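Local atomic coordinates of uncharacterized conserved protein (Idiomarina loihiensis, PDB entry 2QSD), a protein that is of unknown function but belongs to the DUF1543 family and crystallises with two copies in its assembly. Residues F11-G16 and R30-P35; R85-N90 and C146-L151. All coordinates share one frame; numbering follows the deposited sequence.

Interaction 1 of 2, residues F11-G16 and R30-P35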
# COMPACT_ATOMS: atom_id res chain seq x y z
N PHE A 11 12.83 -15.30 5.81
CA PHE A 11 11.44 -15.11 5.44
C PHE A 11 11.24 -13.75 4.78
O PHE A 11 11.80 -12.74 5.22
CB PHE A 11 10.54 -15.17 6.66
CG PHE A 11 10.52 -16.51 7.35
CD1 PHE A 11 11.25 -16.71 8.52
CD2 PHE A 11 9.72 -17.54 6.86
CE1 PHE A 11 11.20 -17.93 9.19
CE2 PHE A 11 9.67 -18.77 7.52
CZ PHE A 11 10.41 -18.97 8.69
N LEU A 12 10.43 -13.74 3.73
CA LEU A 12 9.93 -12.51 3.16
C LEU A 12 8.46 -12.40 3.57
O LEU A 12 7.66 -13.25 3.22
CB LEU A 12 10.18 -12.49 1.65
CG LEU A 12 9.34 -12.13 0.41
CD1 LEU A 12 8.18 -11.18 0.60
CD2 LEU A 12 10.27 -11.60 -0.67
N VAL A 13 8.14 -11.37 4.34
CA VAL A 13 6.80 -11.21 4.92
C VAL A 13 6.09 -9.97 4.39
O VAL A 13 6.70 -8.91 4.22
CB VAL A 13 6.82 -11.20 6.48
CG1 VAL A 13 7.37 -12.49 7.04
CG2 VAL A 13 7.64 -10.05 7.02
N TYR A 14 4.80 -10.10 4.13
CA TYR A 14 3.98 -9.00 3.66
C TYR A 14 3.09 -8.62 4.82
O TYR A 14 2.25 -9.40 5.26
CB TYR A 14 3.17 -9.46 2.46
CG TYR A 14 2.33 -8.42 1.75
CD1 TYR A 14 2.92 -7.34 1.09
CD2 TYR A 14 0.94 -8.55 1.70
CE1 TYR A 14 2.15 -6.39 0.42
CE2 TYR A 14 0.15 -7.60 1.03
CZ TYR A 14 0.77 -6.53 0.39
OH TYR A 14 0.00 -5.60 -0.27
N VAL A 15 3.30 -7.43 5.36
CA VAL A 15 2.59 -7.01 6.55
C VAL A 15 1.73 -5.79 6.27
O VAL A 15 1.97 -5.06 5.31
CB VAL A 15 3.55 -6.74 7.73
CG1 VAL A 15 4.21 -8.03 8.16
CG2 VAL A 15 4.62 -5.71 7.35
N GLY A 16 0.72 -5.59 7.11
CA GLY A 16 -0.24 -4.52 6.92
C GLY A 16 -0.61 -3.83 8.22
O GLY A 16 -0.49 -4.40 9.31
N ARG A 30 8.84 -6.97 4.44
CA ARG A 30 10.01 -7.06 5.32
C ARG A 30 10.78 -8.37 5.08
O ARG A 30 10.19 -9.40 4.76
CB ARG A 30 9.62 -6.96 6.80
CG ARG A 30 8.72 -5.79 7.20
CD ARG A 30 9.27 -4.43 6.77
NE ARG A 30 10.57 -4.12 7.37
CZ ARG A 30 11.33 -3.08 7.03
NH1 ARG A 30 10.93 -2.23 6.09
NH2 ARG A 30 12.50 -2.90 7.62
N PHE A 31 12.10 -8.30 5.26
CA PHE A 31 12.93 -9.49 5.29
C PHE A 31 13.33 -9.74 6.73
O PHE A 31 13.81 -8.82 7.41
CB PHE A 31 14.17 -9.32 4.41
CG PHE A 31 13.86 -9.33 2.94
CD1 PHE A 31 13.56 -8.14 2.27
CD2 PHE A 31 13.85 -10.53 2.23
CE1 PHE A 31 13.26 -8.15 0.90
CE2 PHE A 31 13.55 -10.55 0.87
CZ PHE A 31 13.26 -9.36 0.20
N VAL A 32 13.12 -10.96 7.21
CA VAL A 32 13.40 -11.32 8.61
C VAL A 32 14.03 -12.71 8.70
O VAL A 32 13.81 -13.56 7.83
CB VAL A 32 12.13 -11.27 9.50
CG1 VAL A 32 11.73 -9.84 9.82
CG2 VAL A 32 10.96 -12.04 8.86
N VAL A 33 14.82 -12.93 9.76
CA VAL A 33 15.52 -14.19 9.96
C VAL A 33 15.21 -14.81 11.33
O VAL A 33 15.36 -14.15 12.35
CB VAL A 33 17.06 -14.02 9.78
CG1 VAL A 33 17.82 -15.27 10.22
CG2 VAL A 33 17.39 -13.74 8.33
N GLY A 34 14.78 -16.06 11.32
CA GLY A 34 14.54 -16.82 12.55
C GLY A 34 14.37 -18.31 12.30
O GLY A 34 14.22 -18.74 11.16
N PRO A 35 14.41 -19.12 13.38
CA PRO A 35 14.15 -20.57 13.31
C PRO A 35 12.70 -20.89 12.96
O PRO A 35 12.42 -21.92 12.33
CB PRO A 35 14.45 -21.06 14.74
CG PRO A 35 15.16 -19.92 15.42
CD PRO A 35 14.72 -18.67 14.75
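This is part of a beta hairpin, toward its open end and away from the turn: strands 9-17 and 26-34 run antiparallel, with Phe11 opposite Val32, Leu12 opposite Phe31 and Val13 opposite Arg30. The outer two are hydrogen-bonded pairs. Phe11 N reaches Val32 O at 2.8 Å, almost straight at the hydrogen (174°) and nearly along the C=O axis; the return bond from Val32 N meets Phe11 O in the carbonyl plane. Val13 and Arg30 repeat the exchange, Val13 N lying 2.9 Å from Arg30 O. In the non-hydrogen-bonded pair between them, Phe31 CA leans its hydrogen toward Phe11 O, 3.4 Å away.

The tight side carries Phe11, Val13 and Val32. Helix 41-47 touches this face at Val32, through Ala43 and Ile44, and at Val15, through Ile44. Val32 CG2, held in the crowded position between its own backbone N and carbonyl carbon, comes against Phe11 CB at 3.8 Å and also meets Val13 CG1, the two valines crossing at about a right angle. Phe11 has CG anti to its carbonyl carbon, so the ring runs along the partner strand until CE1 approaches Gly34 O.

The looser end is at Arg30. Its CB lies 3.7 Å from Val13 CG2 and its CG brushes Val15, but the chain then bends at chi2 and chi3 and leads the guanidinium off the strand. NH1 there forms a salt bridge with Asp28 and a hydrogen bond to the Gly21 carbonyl of the second subunit, so the charged tip reaches across to that subunit.

On the opposite face, Leu12 and Phe31 lie side by side pointing the same way, and Leu12 CD2 is 3.8 Å from both CE2 and CZ of Phe31.

Interaction 2 of 2, residues R85-N90 and C146-L151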
# COMPACT_ATOMS: atom_id res chain seq x y z
N ARG A 85 25.13 -11.03 -5.15
CA ARG A 85 24.29 -10.74 -4.00
C ARG A 85 22.80 -10.82 -4.31
O ARG A 85 22.37 -10.74 -5.46
CB ARG A 85 24.64 -9.37 -3.40
CG ARG A 85 25.73 -9.42 -2.35
CD ARG A 85 26.35 -8.06 -2.12
NE ARG A 85 27.22 -7.66 -3.23
CZ ARG A 85 27.97 -6.56 -3.25
NH1 ARG A 85 28.73 -6.30 -4.31
NH2 ARG A 85 27.97 -5.72 -2.22
N LEU A 86 22.03 -10.96 -3.24
CA LEU A 86 20.59 -10.99 -3.30
C LEU A 86 20.04 -9.56 -3.42
O LEU A 86 20.36 -8.69 -2.61
CB LEU A 86 20.05 -11.66 -2.04
CG LEU A 86 18.74 -12.43 -2.08
CD1 LEU A 86 18.83 -13.58 -3.07
CD2 LEU A 86 18.45 -12.94 -0.69
N TYR A 87 19.23 -9.32 -4.45
CA TYR A 87 18.62 -8.02 -4.64
C TYR A 87 17.11 -8.13 -4.71
O TYR A 87 16.57 -8.97 -5.43
CB TYR A 87 19.15 -7.33 -5.89
CG TYR A 87 20.55 -6.77 -5.76
CD1 TYR A 87 21.66 -7.50 -6.19
CD2 TYR A 87 20.77 -5.51 -5.21
CE1 TYR A 87 22.95 -7.00 -6.08
CE2 TYR A 87 22.07 -4.99 -5.09
CZ TYR A 87 23.15 -5.74 -5.53
OH TYR A 87 24.43 -5.24 -5.42
N PHE A 88 16.45 -7.26 -3.96
CA PHE A 88 15.00 -7.12 -3.96
C PHE A 88 14.63 -5.91 -4.80
O PHE A 88 15.10 -4.80 -4.53
CB PHE A 88 14.53 -6.94 -2.51
CG PHE A 88 13.09 -6.58 -2.38
CD1 PHE A 88 12.10 -7.53 -2.65
CD2 PHE A 88 12.71 -5.30 -1.97
CE1 PHE A 88 10.76 -7.20 -2.52
CE2 PHE A 88 11.37 -4.97 -1.84
CZ PHE A 88 10.39 -5.93 -2.12
N VAL A 89 13.79 -6.11 -5.81
CA VAL A 89 13.45 -5.04 -6.75
C VAL A 89 11.96 -4.70 -6.71
O VAL A 89 11.11 -5.54 -7.05
CB VAL A 89 13.88 -5.37 -8.21
CG1 VAL A 89 13.44 -4.28 -9.18
CG2 VAL A 89 15.39 -5.57 -8.30
N ASN A 90 11.66 -3.47 -6.32
CA ASN A 90 10.29 -2.95 -6.25
C ASN A 90 9.92 -2.21 -7.53
O ASN A 90 10.57 -1.23 -7.89
CB ASN A 90 10.15 -2.03 -5.03
CG ASN A 90 8.78 -1.38 -4.92
OD1 ASN A 90 8.67 -0.17 -4.70
ND2 ASN A 90 7.72 -2.18 -5.07
N CYS A 146 15.63 -0.61 -5.96
CA CYS A 146 16.13 -1.91 -5.54
C CYS A 146 16.90 -1.87 -4.22
O CYS A 146 17.50 -0.85 -3.87
CB CYS A 146 16.97 -2.56 -6.65
SG CYS A 146 18.72 -2.18 -6.65
N LEU A 147 16.87 -2.99 -3.50
CA LEU A 147 17.51 -3.10 -2.19
C LEU A 147 18.39 -4.34 -2.13
O LEU A 147 18.00 -5.41 -2.58
CB LEU A 147 16.46 -3.12 -1.08
CG LEU A 147 16.91 -3.16 0.38
CD1 LEU A 147 17.33 -1.78 0.88
CD2 LEU A 147 15.83 -3.75 1.28
N CYS A 148 19.58 -4.20 -1.55
CA CYS A 148 20.48 -5.32 -1.37
C CYS A 148 20.20 -6.04 -0.06
O CYS A 148 20.23 -5.44 1.01
CB CYS A 148 21.94 -4.87 -1.43
SG CYS A 148 23.12 -6.23 -1.44
N VAL A 149 19.93 -7.34 -0.16
CA VAL A 149 19.58 -8.16 1.00
C VAL A 149 20.78 -9.01 1.41
O VAL A 149 20.88 -10.19 1.05
CB VAL A 149 18.33 -9.04 0.71
CG1 VAL A 149 17.75 -9.60 1.99
CG2 VAL A 149 17.26 -8.24 -0.04
N ASP A 150 21.71 -8.41 2.16
CA ASP A 150 22.95 -9.09 2.54
C ASP A 150 23.15 -9.18 4.05
O ASP A 150 23.91 -10.01 4.53
CB ASP A 150 24.16 -8.43 1.88
CG ASP A 150 24.40 -7.00 2.35
OD1 ASP A 150 25.57 -6.57 2.36
OD2 ASP A 150 23.42 -6.30 2.70
N LEU A 151 22.46 -8.31 4.78
CA LEU A 151 22.46 -8.34 6.24
C LEU A 151 21.02 -8.24 6.70
O LEU A 151 20.33 -7.27 6.37
CB LEU A 151 23.27 -7.16 6.79
CG LEU A 151 24.18 -7.32 8.01
CD1 LEU A 151 24.47 -5.95 8.61
CD2 LEU A 151 23.63 -8.27 9.08
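The Tyr87 ring has Cys148 SG over one face, 4.4 Å from the ring centroid and 27° off its normal, while Cys146 SG approaches the same ring obliquely. Both are sulfur-aromatic contacts. Tyr87 CG stands anti to its carbonyl carbon, and the ring leans across the partner strand until CE2 lies 3.7 Å from Cys148 CB. Pro113 and Ala116 of helix 113-122 also touch this side chain. Cys148 SG, anti to its backbone N, packs against Arg85 CD as well, and the Arg85 guanidinium has Tyr87 OH above one face, offset toward the rim.

On the other side of the sheet the Phe88 ring turns away from the pairing and meets Leu147 CB at its edge. Phe88 CB, nearer the backbone, rests 3.9 Å from Val149 CG2, and Leu86 CD2 reaches Val149 CB obliquely. An alanine in place of Tyr87, having no ring, loses both sulfur-aromatic contacts and would probably loosen the packing between this sheet and helix 113-122.

Phe88 and Leu147 exchange two backbone bonds, the shorter from Leu147 N to Phe88 O at 2.7 Å. Val149 N gives a third to Leu86 O at 2.8 Å, but from 30° above the carbonyl plane. Tyr87 with Cys148 and Val89 with Cys146 are the non-hydrogen-bonded pairs, and Val89 CG2 lies 3.8 Å from Cys146 CB. This is an antiparallel sheet edge within the chain: strand 85-90 is the middle of three, between 105-110 and 145-148, with helix 113-122 packed on the tyrosine and cysteine face.

From the N terminus, strand 9-17 turns back through an eight-residue connection and interaction 1 closes this hairpin, with 13 residues between its segments. Strand 9-17 also pairs with strand 56-62, which extends that sheet. Only after this does the chain reach strand 85-90, whose partner returns past strand 105-110 and helix 113-122, with 55 residues between the segments; interaction 2 closes that longer excursion. The two loops therefore follow in series, neither nesting nor crossing. Their centres lie 14 Å apart, yet the two sheets touch: Phe31 of interaction 1 meets the Phe88 ring edge-to-face and packs on Val149, both from interaction 2, joining the hairpin to the three-stranded sheet.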